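Local coordinates for protein kojibiose phosphorylase (Gut metagenome, PDB 6W0P) that belongs to glycoside hydrolase family 65, whose members join an N-terminal beta domain, a helical catalytic domain and a C-terminal beta domain, at residues Lys299-Ile304 / Gly313-Leu318; Phe319-Ala324 / Pro358-Ser363; His712-Lys717 / Asn731-Asn736. One frame throughout, in Å; residues are numbered along the deposited sequence. Where two conformers were deposited one is given.

Contact 1: Lys299-Ile304 / Gly313-Leu318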
loop_
_atom_site.group_PDB
_atom_site.type_symbol
_atom_site.label_atom_id
_atom_site.label_comp_id
_atom_site.label_asym_id
_atom_site.label_seq_id
_atom_site.Cartn_x
_atom_site.Cartn_y
_atom_site.Cartn_z
ATOM N N LYS A 299 -17.121 20.915 38.861
ATOM C CA LYS A 299 -15.910 21.450 38.211
ATOM C C LYS A 299 -16.220 21.840 36.758
ATOM O O LYS A 299 -15.618 22.836 36.285
ATOM C CB LYS A 299 -14.736 20.482 38.395
ATOM C CG LYS A 299 -14.098 20.558 39.788
ATOM C CD LYS A 299 -12.725 19.956 39.913
ATOM C CE LYS A 299 -12.656 18.541 39.362
ATOM N NZ LYS A 299 -11.287 17.926 39.441
ATOM N N SER A 300 -17.125 21.146 36.068
ATOM C CA SER A 300 -17.161 21.220 34.590
ATOM C C SER A 300 -18.569 21.215 33.984
ATOM O O SER A 300 -18.629 21.370 32.732
ATOM C CB SER A 300 -16.304 20.124 34.005
ATOM O OG SER A 300 -15.004 20.129 34.591
ATOM N N ASP A 301 -19.651 21.076 34.769
ATOM C CA ASP A 301 -21.020 20.928 34.193
ATOM C C ASP A 301 -21.308 22.134 33.294
ATOM O O ASP A 301 -20.843 23.227 33.615
ATOM C CB ASP A 301 -22.126 20.777 35.239
ATOM C CG ASP A 301 -23.424 20.277 34.638
ATOM O OD1 ASP A 301 -23.370 19.371 33.783
ATOM O OD2 ASP A 301 -24.484 20.813 35.013
ATOM N N ILE A 302 -21.975 21.910 32.163
ATOM C CA ILE A 302 -22.442 22.988 31.254
ATOM C C ILE A 302 -23.970 23.002 31.255
ATOM O O ILE A 302 -24.553 21.930 31.073
ATOM C CB ILE A 302 -21.871 22.791 29.845
ATOM C CG1 ILE A 302 -20.354 22.924 29.847
ATOM C CG2 ILE A 302 -22.534 23.732 28.854
ATOM C CD1 ILE A 302 -19.789 22.822 28.481
ATOM N N LEU A 303 -24.576 24.167 31.481
ATOM C CA LEU A 303 -26.043 24.337 31.426
ATOM C C LEU A 303 -26.382 24.931 30.068
ATOM O O LEU A 303 -25.682 25.849 29.638
ATOM C CB LEU A 303 -26.531 25.270 32.532
ATOM C CG LEU A 303 -26.331 24.813 33.973
ATOM C CD1 LEU A 303 -26.923 25.846 34.931
ATOM C CD2 LEU A 303 -26.998 23.485 34.199
ATOM N N ILE A 304 -27.439 24.426 29.445
ATOM C CA ILE A 304 -27.982 24.976 28.178
ATOM C C ILE A 304 -29.479 25.141 28.371
ATOM O O ILE A 304 -30.152 24.117 28.686
ATOM C CB ILE A 304 -27.626 24.072 26.984
ATOM C CG1 ILE A 304 -26.105 24.050 26.767
ATOM C CG2 ILE A 304 -28.385 24.539 25.747
ATOM C CD1 ILE A 304 -25.629 23.188 25.629
ATOM N N GLY A 313 -27.293 16.333 25.338
ATOM C CA GLY A 313 -26.075 16.028 24.565
ATOM C C GLY A 313 -24.832 16.456 25.314
ATOM O O GLY A 313 -23.941 15.575 25.579
ATOM N N ILE A 314 -24.724 17.739 25.663
ATOM C CA ILE A 314 -23.467 18.226 26.297
ATOM C C ILE A 314 -23.195 17.434 27.589
ATOM O O ILE A 314 -22.016 17.145 27.876
ATOM C CB ILE A 314 -23.459 19.743 26.550
ATOM C CG1 ILE A 314 -22.049 20.199 26.901
ATOM C CG2 ILE A 314 -24.458 20.174 27.618
ATOM C CD1 ILE A 314 -21.006 19.750 25.916
ATOM N N ARG A 315 -24.222 17.122 28.368
ATOM C CA ARG A 315 -23.998 16.436 29.662
ATOM C C ARG A 315 -23.610 14.984 29.366
ATOM O O ARG A 315 -22.711 14.452 30.036
ATOM C CB ARG A 315 -25.207 16.613 30.580
ATOM C CG ARG A 315 -24.835 16.323 32.024
ATOM C CD ARG A 315 -25.964 16.639 32.964
ATOM N NE ARG A 315 -25.966 18.037 33.338
ATOM C CZ ARG A 315 -26.981 18.881 33.207
ATOM N NH1 ARG A 315 -28.125 18.500 32.643
ATOM N NH2 ARG A 315 -26.823 20.124 33.633
ATOM N N TYR A 316 -24.179 14.403 28.311
ATOM C CA TYR A 316 -23.757 13.059 27.867
ATOM C C TYR A 316 -22.262 13.115 27.524
ATOM O O TYR A 316 -21.501 12.212 27.969
ATOM C CB TYR A 316 -24.632 12.549 26.711
ATOM C CG TYR A 316 -24.169 11.220 26.186
ATOM C CD1 TYR A 316 -24.420 10.045 26.876
ATOM C CD2 TYR A 316 -23.411 11.143 25.037
ATOM C CE1 TYR A 316 -23.956 8.826 26.415
ATOM C CE2 TYR A 316 -22.962 9.932 24.547
ATOM C CZ TYR A 316 -23.222 8.768 25.244
ATOM O OH TYR A 316 -22.734 7.592 24.767
ATOM N N CYS A 317 -21.855 14.102 26.708
ATOM C CA CYS A 317 -20.443 14.290 26.258
ATOM C C CYS A 317 -19.513 14.449 27.472
ATOM O O CYS A 317 -18.496 13.746 27.538
ATOM C CB CYS A 317 -20.292 15.493 25.327
ATOM S SG CYS A 317 -21.084 15.259 23.713
ATOM N N LEU A 318 -19.852 15.310 28.428
ATOM C CA LEU A 318 -19.042 15.473 29.660
ATOM C C LEU A 318 -18.956 14.114 30.396
ATOM O O LEU A 318 -17.855 13.754 30.873
ATOM C CB LEU A 318 -19.615 16.579 30.549
ATOM C CG LEU A 318 -19.661 17.964 29.901
ATOM C CD1 LEU A 318 -20.004 19.036 30.919
ATOM C CD2 LEU A 318 -18.350 18.305 29.207
#
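Ile302 and Arg315 mark the closest backbone approach, with CA atoms 6.9 Å apart, where the extended chain leaving helix 282-300 passes the flank of helix 308-324. The polar half is a side-on salt bridge in which Arg315 presents NE and NH2 to the two oxygens of Asp301. Arg315 NH2 donates to Asp301 OD2 at 2.8 Å, nearly straight at 171°; OD2 accepts with its syn lone pair and lies close to the guanidinium plane. The second bond, from Arg315 NE to Asp301 OD1 at 3.0 Å, also arrives on the syn side but is more bent, and the two flat groups are turned 30° apart. With Asp301 CG anti to the backbone N (chi1 -165°), the carboxylate is carried over to the helix, within reach of the guanidinium. Leu303 CD2 meets the guanidinium at its edge, 3.4 Å from Arg315 NH2, while NH1 donates to the backbone O of Pro13; two bonds to Asp301 and one to Pro13 thus fix the rotation of the group. The apolar half is built on Ile314. Ile314 CG1 receives Ile302 CD1 at 3.8 Å, and Ile314 CG2 meets Ile304 CD1 at the same distance, both chains crossing it at about a right angle. One turn on, Leu318 CD1 lies 3.3 Å from Ser300 O and also packs on Ile302 CG1. Because Leu303 pairs by backbone with Gln704 of strand 702-709, the contact seats helix 308-324 beside the edge strand 303-305, a helix-against-sheet junction between the helical and C-terminal beta domains of family 65.

Contact 2: Phe319-Ala324 / Pro358-Ser363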
loop_
_atom_site.group_PDB
_atom_site.type_symbol
_atom_site.label_atom_id
_atom_site.label_comp_id
_atom_site.label_asym_id
_atom_site.label_seq_id
_atom_site.Cartn_x
_atom_site.Cartn_y
_atom_site.Cartn_z
ATOM N N PHE A 319 -20.065 13.384 30.463
ATOM C CA PHE A 319 -20.126 12.073 31.154
ATOM C C PHE A 319 -19.084 11.128 30.556
ATOM O O PHE A 319 -18.318 10.517 31.329
ATOM C CB PHE A 319 -21.546 11.512 31.118
ATOM C CG PHE A 319 -21.652 10.137 31.722
ATOM C CD1 PHE A 319 -21.788 9.985 33.088
ATOM C CD2 PHE A 319 -21.566 9.013 30.928
ATOM C CE1 PHE A 319 -21.857 8.722 33.649
ATOM C CE2 PHE A 319 -21.659 7.750 31.488
ATOM C CZ PHE A 319 -21.792 7.606 32.845
ATOM N N GLN A 320 -19.055 11.001 29.228
ATOM C CA GLN A 320 -18.110 10.103 28.503
ATOM C C GLN A 320 -16.651 10.578 28.639
ATOM O O GLN A 320 -15.730 9.721 28.612
ATOM C CB GLN A 320 -18.512 9.980 27.030
ATOM C CG GLN A 320 -19.811 9.213 26.816
ATOM C CD GLN A 320 -19.752 7.794 27.348
ATOM O OE1 GLN A 320 -18.688 7.257 27.681
ATOM N NE2 GLN A 320 -20.914 7.170 27.436
ATOM N N MET A 321 -16.419 11.884 28.718
ATOM C CA MET A 321 -15.051 12.435 28.889
ATOM C C MET A 321 -14.543 12.003 30.266
ATOM O O MET A 321 -13.392 11.627 30.353
ATOM C CB MET A 321 -14.988 13.967 28.787
ATOM C CG MET A 321 -15.246 14.526 27.384
ATOM S SD MET A 321 -13.978 14.041 26.206
ATOM C CE MET A 321 -12.708 15.232 26.636
ATOM N N ILE A 322 -15.387 12.068 31.283
ATOM C CA ILE A 322 -15.031 11.735 32.692
ATOM C C ILE A 322 -14.815 10.211 32.770
ATOM O O ILE A 322 -13.912 9.756 33.518
ATOM C CB ILE A 322 -16.110 12.274 33.675
ATOM C CG1 ILE A 322 -16.191 13.812 33.636
ATOM C CG2 ILE A 322 -15.805 11.784 35.073
ATOM C CD1 ILE A 322 -17.477 14.490 34.213
ATOM N N GLN A 323 -15.598 9.439 32.017
ATOM C CA GLN A 323 -15.492 7.950 31.945
ATOM C C GLN A 323 -14.204 7.540 31.228
ATOM O O GLN A 323 -13.557 6.560 31.671
ATOM C CB GLN A 323 -16.699 7.337 31.233
ATOM C CG GLN A 323 -17.952 7.276 32.105
ATOM C CD GLN A 323 -18.901 6.171 31.714
ATOM O OE1 GLN A 323 -19.389 5.451 32.569
ATOM N NE2 GLN A 323 -19.159 6.031 30.427
ATOM N N ALA A 324 -13.823 8.278 30.191
ATOM C CA ALA A 324 -12.645 7.950 29.360
ATOM C C ALA A 324 -11.337 8.102 30.151
ATOM O O ALA A 324 -10.419 7.305 29.908
ATOM C CB ALA A 324 -12.644 8.814 28.125
ATOM N N PRO A 358 -7.454 19.776 26.271
ATOM C CA PRO A 358 -7.923 21.004 26.916
ATOM C C PRO A 358 -9.047 20.824 27.947
ATOM O O PRO A 358 -9.039 21.475 28.961
ATOM C CB PRO A 358 -8.434 21.812 25.723
ATOM C CG PRO A 358 -7.540 21.377 24.593
ATOM C CD PRO A 358 -7.437 19.890 24.801
ATOM N N PHE A 359 -9.995 19.927 27.694
ATOM C CA PHE A 359 -11.050 19.638 28.699
ATOM C C PHE A 359 -10.364 19.278 30.032
ATOM O O PHE A 359 -10.795 19.765 31.100
ATOM C CB PHE A 359 -11.999 18.535 28.227
ATOM C CG PHE A 359 -12.932 18.080 29.314
ATOM C CD1 PHE A 359 -14.086 18.790 29.599
ATOM C CD2 PHE A 359 -12.637 16.968 30.082
ATOM C CE1 PHE A 359 -14.923 18.397 30.634
ATOM C CE2 PHE A 359 -13.486 16.557 31.102
ATOM C CZ PHE A 359 -14.624 17.274 31.374
ATOM N N TYR A 360 -9.332 18.433 29.991
ATOM C CA TYR A 360 -8.652 17.926 31.220
ATOM C C TYR A 360 -7.816 19.043 31.866
ATOM O O TYR A 360 -7.763 19.087 33.091
ATOM C CB TYR A 360 -7.873 16.633 30.940
ATOM C CG TYR A 360 -8.772 15.531 30.437
ATOM C CD1 TYR A 360 -9.588 14.811 31.300
ATOM C CD2 TYR A 360 -8.814 15.208 29.087
ATOM C CE1 TYR A 360 -10.437 13.819 30.831
ATOM C CE2 TYR A 360 -9.661 14.224 28.602
ATOM C CZ TYR A 360 -10.478 13.524 29.476
ATOM O OH TYR A 360 -11.314 12.551 28.984
ATOM N N LEU A 361 -7.202 19.915 31.067
ATOM C CA LEU A 361 -6.358 21.039 31.545
ATOM C C LEU A 361 -7.186 21.952 32.453
ATOM O O LEU A 361 -6.626 22.467 33.408
ATOM C CB LEU A 361 -5.799 21.815 30.353
ATOM C CG LEU A 361 -4.603 21.173 29.659
ATOM C CD1 LEU A 361 -4.299 21.885 28.353
ATOM C CD2 LEU A 361 -3.371 21.133 30.558
ATOM N N TYR A 362 -8.481 22.114 32.165
ATOM C CA TYR A 362 -9.378 23.075 32.853
ATOM C C TYR A 362 -10.246 22.388 33.911
ATOM O O TYR A 362 -11.002 23.107 34.569
ATOM C CB TYR A 362 -10.213 23.829 31.818
ATOM C CG TYR A 362 -9.433 24.873 31.071
ATOM C CD1 TYR A 362 -9.128 26.088 31.662
ATOM C CD2 TYR A 362 -8.979 24.638 29.781
ATOM C CE1 TYR A 362 -8.405 27.045 30.976
ATOM C CE2 TYR A 362 -8.263 25.589 29.076
ATOM C CZ TYR A 362 -7.961 26.793 29.689
ATOM O OH TYR A 362 -7.226 27.732 29.025
ATOM N N SER A 363 -10.124 21.074 34.106
ATOM C CA SER A 363 -10.929 20.302 35.092
ATOM C C SER A 363 -10.063 19.459 36.025
ATOM O O SER A 363 -10.505 19.247 37.137
ATOM C CB SER A 363 -11.975 19.430 34.437
ATOM O OG SER A 363 -11.392 18.403 33.651
#
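Met321 packs against both Phe359 and Tyr360, and the tight part of the contact is gathered round its side chain. The backbones stay well separated, 8.2 Å between the CA atoms of Met321 and Phe359, so side chains bridge the gap. Met321 CB sits over one face of the Phe359 ring in a CH-pi contact, 4.2 Å from the centroid and 27° off the ring normal. Beyond it the chain bends at chi2 and again at chi3 (-80°), the second bend setting Met321 CE 3.7 Å from Phe359 CB and 3.8 Å from Tyr360 CE2. The methyl sits in the corner the two residues make, touching both, while Phe359 CD2 lies over the centre of the Tyr360 ring. Helices 308-324 and 351-361 follow one another in the chain, and such lateral packing of successive helices is consistent with the (alpha/alpha)6 barrel of the family 65 catalytic domain. One polar bond joins them: Tyr360 OH donates to Met321 O at 2.7 Å, approaching at a C=O...donor angle of 127° and tilted from the carbonyl plane. The phenol is thus anchored to backbone near the end of helix 308-324. Packing is looser at the margins. Ile322 CG1 reaches the edge of the Phe359 ring only at 4.4 Å from CZ, and it is helix 282-300, through Phe292 and Phe296, that also touches this isoleucine. Past the phenol, Ala324 brings just its CB to 4.1 Å from Tyr360 OH; this alanine is partly exposed, unlike the other touching residues, which are buried. Tyr325 and Ile334 of nearby loops also touch Tyr360.

Contact 3: His712-Lys717 / Asn731-Asn736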
loop_
_atom_site.group_PDB
_atom_site.type_symbol
_atom_site.label_atom_id
_atom_site.label_comp_id
_atom_site.label_asym_id
_atom_site.label_seq_id
_atom_site.Cartn_x
_atom_site.Cartn_y
_atom_site.Cartn_z
ATOM N N HIS A 712 -8.671 28.864 40.552
ATOM C CA HIS A 712 -9.990 29.538 40.611
ATOM C C HIS A 712 -11.001 28.715 39.828
ATOM O O HIS A 712 -10.874 28.655 38.601
ATOM C CB HIS A 712 -9.957 30.962 40.060
ATOM C CG HIS A 712 -8.991 31.874 40.729
ATOM N ND1 HIS A 712 -9.259 32.450 41.941
ATOM C CD2 HIS A 712 -7.782 32.332 40.335
ATOM C CE1 HIS A 712 -8.242 33.221 42.283
ATOM N NE2 HIS A 712 -7.322 33.162 41.317
ATOM N N LEU A 713 -11.977 28.143 40.526
ATOM C CA LEU A 713 -13.124 27.484 39.879
ATOM C C LEU A 713 -14.083 28.561 39.385
ATOM O O LEU A 713 -14.788 29.146 40.226
ATOM C CB LEU A 713 -13.807 26.533 40.860
ATOM C CG LEU A 713 -15.037 25.808 40.300
ATOM C CD1 LEU A 713 -14.736 25.210 38.925
ATOM C CD2 LEU A 713 -15.513 24.724 41.268
ATOM N N LEU A 714 -14.092 28.807 38.079
ATOM C CA LEU A 714 -14.868 29.907 37.440
ATOM C C LEU A 714 -16.180 29.380 36.863
ATOM O O LEU A 714 -16.137 28.370 36.129
ATOM C CB LEU A 714 -14.044 30.520 36.310
ATOM C CG LEU A 714 -12.692 31.066 36.714
ATOM C CD1 LEU A 714 -11.851 31.312 35.482
ATOM C CD2 LEU A 714 -12.846 32.337 37.538
ATOM N N THR A 715 -17.272 30.095 37.133
ATOM C CA THR A 715 -18.603 29.925 36.504
ATOM C C THR A 715 -18.894 31.133 35.612
ATOM O O THR A 715 -18.895 32.269 36.113
ATOM C CB THR A 715 -19.712 29.745 37.546
ATOM O OG1 THR A 715 -19.401 28.636 38.390
ATOM C CG2 THR A 715 -21.064 29.524 36.914
ATOM N N VAL A 716 -19.150 30.853 34.337
ATOM C CA VAL A 716 -19.406 31.838 33.270
ATOM C C VAL A 716 -20.781 31.523 32.717
ATOM O O VAL A 716 -20.914 30.483 32.088
ATOM C CB VAL A 716 -18.331 31.796 32.173
ATOM C CG1 VAL A 716 -18.630 32.825 31.100
ATOM C CG2 VAL A 716 -16.923 31.978 32.723
ATOM N N LYS A 717 -21.739 32.424 32.953
ATOM C CA LYS A 717 -23.107 32.383 32.392
ATOM C C LYS A 717 -23.238 33.479 31.331
ATOM O O LYS A 717 -22.961 34.639 31.655
ATOM C CB LYS A 717 -24.149 32.567 33.503
ATOM C CG LYS A 717 -25.591 32.433 33.034
ATOM C CD LYS A 717 -26.589 32.507 34.151
ATOM C CE LYS A 717 -27.998 32.610 33.606
ATOM N NZ LYS A 717 -29.025 32.400 34.653
ATOM N N ASN A 731 -9.006 35.821 46.427
ATOM C CA ASN A 731 -7.912 36.630 45.835
ATOM C C ASN A 731 -8.336 37.138 44.448
ATOM O O ASN A 731 -9.245 36.573 43.829
ATOM C CB ASN A 731 -6.595 35.853 45.793
ATOM C CG ASN A 731 -6.705 34.540 45.052
ATOM O OD1 ASN A 731 -7.658 33.788 45.259
ATOM N ND2 ASN A 731 -5.735 34.260 44.199
ATOM N N ILE A 732 -7.691 38.196 43.978
ATOM C CA ILE A 732 -7.984 38.825 42.662
ATOM C C ILE A 732 -7.519 37.888 41.545
ATOM O O ILE A 732 -6.337 37.508 41.539
ATOM C CB ILE A 732 -7.312 40.209 42.588
ATOM C CG1 ILE A 732 -8.033 41.220 43.497
ATOM C CG2 ILE A 732 -7.206 40.685 41.134
ATOM C CD1 ILE A 732 -7.205 42.451 43.819
ATOM N N LEU A 733 -8.415 37.545 40.618
ATOM C CA LEU A 733 -7.994 37.046 39.286
ATOM C C LEU A 733 -8.234 38.155 38.278
ATOM O O LEU A 733 -9.375 38.554 38.075
ATOM C CB LEU A 733 -8.776 35.790 38.877
ATOM C CG LEU A 733 -8.390 35.252 37.500
ATOM C CD1 LEU A 733 -6.920 34.855 37.473
ATOM C CD2 LEU A 733 -9.280 34.081 37.083
ATOM N N PRO A 734 -7.189 38.667 37.609
ATOM C CA PRO A 734 -7.385 39.511 36.443
ATOM C C PRO A 734 -7.988 38.698 35.308
ATOM O O PRO A 734 -7.535 37.611 35.035
ATOM C CB PRO A 734 -5.994 39.992 36.040
ATOM C CG PRO A 734 -5.037 39.062 36.741
ATOM C CD PRO A 734 -5.764 38.515 37.950
ATOM N N ILE A 735 -8.989 39.260 34.671
ATOM C CA ILE A 735 -9.656 38.605 33.523
ATOM C C ILE A 735 -9.996 39.682 32.490
ATOM O O ILE A 735 -10.374 40.793 32.880
ATOM C CB ILE A 735 -10.862 37.792 34.033
ATOM C CG1 ILE A 735 -11.639 37.123 32.900
ATOM C CG2 ILE A 735 -11.763 38.641 34.920
ATOM C CD1 ILE A 735 -12.719 36.204 33.407
ATOM N N ASN A 736 -9.818 39.341 31.222
ATOM C CA ASN A 736 -10.010 40.250 30.074
ATOM C C ASN A 736 -11.314 39.840 29.379
ATOM O O ASN A 736 -11.379 38.676 28.894
ATOM C CB ASN A 736 -8.741 40.195 29.224
ATOM C CG ASN A 736 -8.653 41.374 28.300
ATOM O OD1 ASN A 736 -9.562 41.580 27.507
ATOM N ND2 ASN A 736 -7.600 42.160 28.431
HETATM O O HOH W 1 -4.900 34.853 41.038
#
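Leu733 reaches across to His712 and Leu714 with every atom of its side chain, although the backbones come no nearer than 7.9 Å between the CA atoms of His712 and Leu733. Its CB lies over one face of the imidazole, 4.0 Å from the ring centroid and 20° off the normal, a CH-pi contact displaced toward the rim formed by NE2 and CD2. CG stands anti to the backbone N of Leu733 (chi1 179°) and continues past the ring, keeping close to His712 CD2. At the tip the branches divide: Leu733 CD1 stays on His712 CD2 at 3.9 Å, whereas Leu733 CD2 touches that ring carbon and also Leu714 CD2, at 4.0 Å, with the two leucines crossing at about a right angle. Polar groups meet the imidazole round its edge. Asn731 OD1 lies near the ring plane, 3.1 Å from His712 CE1, with the amide turned 25° from the imidazole. A water, also in the ring plane, is 3.0 Å from His712 NE2 and donates a hydrogen bond to Ile732 O at 3.1 Å, while His712 ND1 is bonded to Thr729 OG1. Strand 712-718 belongs to the five-stranded antiparallel sheet and strand 733-737 to a separate mixed sheet, so these side chains pack sheet against sheet in the C-terminal beta domain. Chemically, the buried imidazole has a polar partner at each nitrogen and aliphatic carbon against one face; together these fix its rotation, and the water links the ring nitrogen NE2 to the backbone O of Ile732 without direct backbone pairing between the two strands.

Contacts 1 and 2 lie one after the other on helix 308-324, with centres 10 Å apart, and they touch directly. Leu318 CD2 packs 3.7 Å from Phe359 CE1, and Lys299 NZ probably donates a hydrogen bond to Ser363 O at 2.8 Å, linking the end of helix 282-300 to the turn after helix 351-361. Contact 3 is more distant, its centre 19 Å from that of contact 1 and 20 Å from that of contact 2. It still meets contact 1 through Leu713 CD1, 3.7 Å from Lys299 O, and strands 303-305 and 712-718 share one sheet. Contacts 2 and 3 do not touch, their nearest atoms being about 6 Å apart.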